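Local structure of lectin (Pleurotus ostreatus, 6T0Q) at residues A[118-121]-A[122-125]; A[254-257]-A[258-261]. The protein binds galactose-type sugars, among them N-acetyl-D-galactosamine, probably through calcium-containing sites in modules resembling carbohydrate-binding modules. All coordinates share one frame; numbering follows the deposited sequence.

Contact 1: residues A[118-121]-A[122-125]; sequences NLVA and NSPA. With CA (calcium ion), chain F.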
loop_
_atom_site.group_PDB
_atom_site.type_symbol
_atom_site.label_atom_id
_atom_site.label_comp_id
_atom_site.label_asym_id
_atom_site.label_seq_id
_atom_site.Cartn_x
_atom_site.Cartn_y
_atom_site.Cartn_z
ATOM N N ASN A 118 -17.971 -8.089 39.189
ATOM C CA ASN A 118 -17.587 -8.137 40.595
ATOM C C ASN A 118 -17.195 -9.569 40.927
ATOM O O ASN A 118 -18.015 -10.485 40.796
ATOM C CB ASN A 118 -18.731 -7.683 41.499
ATOM C CG ASN A 118 -18.322 -7.641 42.969
ATOM O OD1 ASN A 118 -17.138 -7.535 43.286
ATOM N ND2 ASN A 118 -19.297 -7.741 43.869
ATOM N N LEU A 119 -15.947 -9.760 41.356
ATOM C CA LEU A 119 -15.415 -11.092 41.601
ATOM C C LEU A 119 -15.459 -11.506 43.064
ATOM O O LEU A 119 -15.284 -12.692 43.359
ATOM C CB LEU A 119 -13.958 -11.181 41.112
ATOM C CG LEU A 119 -13.795 -11.031 39.599
ATOM C CD1 LEU A 119 -12.317 -10.960 39.217
ATOM C CD2 LEU A 119 -14.478 -12.199 38.906
ATOM N N VAL A 120 -15.679 -10.573 43.984
ATOM C CA VAL A 120 -15.488 -10.824 45.406
ATOM C C VAL A 120 -16.799 -10.535 46.119
ATOM O O VAL A 120 -17.344 -9.430 46.000
ATOM C CB VAL A 120 -14.343 -9.973 45.975
ATOM C CG1 VAL A 120 -14.225 -10.177 47.479
ATOM C CG2 VAL A 120 -13.016 -10.332 45.267
ATOM N N ALA A 121 -17.305 -11.525 46.856
ATOM C CA ALA A 121 -18.578 -11.361 47.549
ATOM C C ALA A 121 -18.466 -10.286 48.624
ATOM O O ALA A 121 -17.409 -10.083 49.223
ATOM C CB ALA A 121 -19.025 -12.688 48.175
ATOM N N ASN A 122 -19.575 -9.582 48.853
ATOM C CA ASN A 122 -19.689 -8.552 49.883
ATOM C C ASN A 122 -18.733 -7.389 49.659
ATOM O O ASN A 122 -18.388 -6.691 50.612
ATOM C CB ASN A 122 -19.460 -9.120 51.296
ATOM C CG ASN A 122 -20.357 -10.304 51.604
ATOM O OD1 ASN A 122 -21.558 -10.266 51.346
ATOM N ND2 ASN A 122 -19.771 -11.367 52.147
ATOM N N SER A 123 -18.303 -7.145 48.425
ATOM C CA SER A 123 -17.318 -6.111 48.143
ATOM C C SER A 123 -17.926 -5.057 47.225
ATOM O O SER A 123 -18.951 -5.306 46.580
ATOM C CB SER A 123 -16.059 -6.713 47.492
ATOM O OG SER A 123 -16.284 -7.021 46.123
ATOM N N PRO A 124 -17.342 -3.861 47.155
ATOM C CA PRO A 124 -17.884 -2.838 46.251
ATOM C C PRO A 124 -17.701 -3.251 44.797
ATOM O O PRO A 124 -16.878 -4.103 44.465
ATOM C CB PRO A 124 -17.078 -1.576 46.588
ATOM C CG PRO A 124 -15.852 -2.051 47.303
ATOM C CD PRO A 124 -16.202 -3.366 47.958
ATOM N N ALA A 125 -18.501 -2.644 43.923
ATOM C CA ALA A 125 -18.438 -2.946 42.496
ATOM C C ALA A 125 -18.622 -1.662 41.708
ATOM O O ALA A 125 -19.456 -0.829 42.066
ATOM C CB ALA A 125 -19.526 -3.958 42.081
HETATM CA CA CA F . -15.311 -6.013 44.002
HETATM O O HOH W 1 -12.950 -6.931 45.015
#

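Contact 2: residues A[254-257]-A[258-261]; sequences GSSY and TVAD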
loop_
_atom_site.group_PDB
_atom_site.type_symbol
_atom_site.label_atom_id
_atom_site.label_comp_id
_atom_site.label_asym_id
_atom_site.label_seq_id
_atom_site.Cartn_x
_atom_site.Cartn_y
_atom_site.Cartn_z
ATOM N N GLY A 254 11.979 16.692 19.536
ATOM C CA GLY A 254 12.290 16.656 20.949
ATOM C C GLY A 254 13.790 16.554 21.124
ATOM O O GLY A 254 14.527 16.294 20.174
ATOM N N SER A 255 14.239 16.770 22.366
ATOM C CA SER A 255 15.670 16.720 22.659
ATOM C C SER A 255 15.937 16.169 24.050
ATOM O O SER A 255 16.893 16.589 24.711
ATOM C CB SER A 255 16.315 18.110 22.512
ATOM O OG SER A 255 15.627 19.078 23.286
ATOM N N SER A 256 15.123 15.225 24.505
ATOM C CA SER A 256 15.283 14.648 25.830
ATOM C C SER A 256 15.229 13.134 25.735
ATOM O O SER A 256 14.353 12.583 25.058
ATOM C CB SER A 256 14.198 15.150 26.792
ATOM O OG SER A 256 14.343 14.507 28.045
ATOM N N TYR A 257 16.159 12.461 26.411
ATOM C CA TYR A 257 16.085 11.018 26.556
ATOM C C TYR A 257 15.577 10.612 27.931
ATOM O O TYR A 257 15.596 9.425 28.268
ATOM C CB TYR A 257 17.445 10.369 26.258
ATOM C CG TYR A 257 18.649 10.982 26.965
ATOM C CD1 TYR A 257 19.062 10.518 28.203
ATOM C CD2 TYR A 257 19.385 12.005 26.368
ATOM C CE1 TYR A 257 20.177 11.067 28.850
ATOM C CE2 TYR A 257 20.488 12.566 27.005
ATOM C CZ TYR A 257 20.880 12.087 28.242
ATOM O OH TYR A 257 21.977 12.645 28.871
ATOM N N THR A 258 15.102 11.568 28.729
ATOM C CA THR A 258 14.459 11.246 29.997
ATOM C C THR A 258 12.982 11.614 30.039
ATOM O O THR A 258 12.266 11.135 30.926
ATOM C CB THR A 258 15.173 11.956 31.157
ATOM O OG1 THR A 258 15.181 13.367 30.913
ATOM C CG2 THR A 258 16.616 11.456 31.288
ATOM N N VAL A 259 12.515 12.447 29.117
ATOM C CA VAL A 259 11.111 12.827 29.038
ATOM C C VAL A 259 10.656 12.565 27.607
ATOM O O VAL A 259 11.096 13.255 26.678
ATOM C CB VAL A 259 10.887 14.294 29.432
ATOM C CG1 VAL A 259 9.412 14.669 29.279
ATOM C CG2 VAL A 259 11.374 14.543 30.878
ATOM N N ALA A 260 9.791 11.560 27.424
ATOM C CA ALA A 260 9.317 11.192 26.094
ATOM C C ALA A 260 8.208 12.132 25.627
ATOM O O ALA A 260 7.492 12.742 26.427
ATOM C CB ALA A 260 8.806 9.747 26.079
ATOM N N ASP A 261 8.053 12.222 24.308
ATOM C CA ASP A 261 7.008 13.032 23.690
ATOM C C ASP A 261 5.957 12.135 23.053
ATOM O O ASP A 261 6.291 11.098 22.478
ATOM C CB ASP A 261 7.603 13.952 22.630
ATOM C CG ASP A 261 8.716 14.808 23.185
ATOM O OD1 ASP A 261 8.502 15.385 24.270
ATOM O OD2 ASP A 261 9.807 14.860 22.572
HETATM O O HOH W 2 12.497 14.065 23.625
#

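Contact 1: residues A[118-121]-A[122-125]
Asn-118 and Ser-123 meet at the calcium ion, each giving it one side-chain oxygen. With CG anti to the backbone N (chi1 -176°), the amide of Asn-118 swings to the carbonyl side, toward Ser-123, and OD1 lies 2.5 Å from calcium. Ser-123 OG comes in at 2.5 Å and the backbone O of Pro-124 binds at the same length. Asp-77 and Asp-78 complete the protein part of the site. Ser-123 OG does a second job, donating to Val-120 O at 2.6 Å from 33° off the plane of that carbonyl. The NH2 end of Asn-118 bonds to Ile-49 O, consistent with the amide being held with OD1 toward the metal. Val-120 to Ser-123 is a type II beta turn, with Asn-122 at positive phi (62°). Its closing bond, Ser-123 N to Val-120 O, is weak at 3.5 Å. The last two residues of the turn, Asn-122 and Ser-123, both face Asn-48 in a G1 beta bulge. On the buried flank, Asn-118 CB packs against Ala-125 CB at 3.9 Å. The exposed corner is looser: Ala-121 CB and Asn-122 ND2 come no nearer than 4.3 Å. Water also reaches the metal, one molecule binding calcium at 2.7 Å.

Contact 2: residues A[254-257]-A[258-261]
Ser-256 turns its hydroxyl toward the chain that follows it, and two backbone N-H groups converge there. With OG anti to the backbone N (chi1 177°), the oxygen swings to the carbonyl side of its residue. There it accepts from Thr-258 N at 3.1 Å, with an angle of 152° at the hydrogen, and from Val-259 N at 3.0 Å, slightly more bent at 143°. Thr-258 OG1 also lies beside Ser-256 OG, at 3.2 Å.

Tyr-257 faces the other way, its ring leaving the loop. The side chains of Tyr-257 and Thr-258 are set obliquely to each other, and their nearest approach, ring CD1 to the methyl CG2, is a loose 4.0 Å. The ring instead meets Trp-344, the two planes steeply inclined at about 70°, and touches Asp-239 of the second calcium site; Asp-240 of that site is also close by.

At the open end of the loop Asp-261 points back across it, its OD2 lying 3.5 Å from Gly-254 CA. That approach is a plain contact; OD2 is hydrogen-bonded to Tyr-242 OH, outside the loop. A water sits between the two arms, accepting from Ser-256 N at 3.0 Å and able to donate to Asp-261 OD2, so it spans them.

The bond from Thr-258 N to Ser-256 OG is that of an ST turn. Here it shapes the loop that carries the chain from strand 249-254 of one antiparallel sheet to strand 261-265 of another.

Both contacts are short loops that connect strands of different antiparallel sheets, yet they sit far apart, with centres about 42 Å and nearest atoms about 32 Å from each other. Contact 1 is partly buried and organised by a metal: three of its oxygens bind the ion, and one of these, the serine hydroxyl, also donates a hydrogen bond. Contact 2 is a surface contact without a metal of its own; a serine hydroxyl and a water do the joining. It nevertheless approaches the second calcium site through Tyr-257, whose side chain is about 6 Å from the ion. Residues 118-125 therefore supply calcium ligands directly, whereas residues 254-261 flank another calcium site from outside its coordination shell.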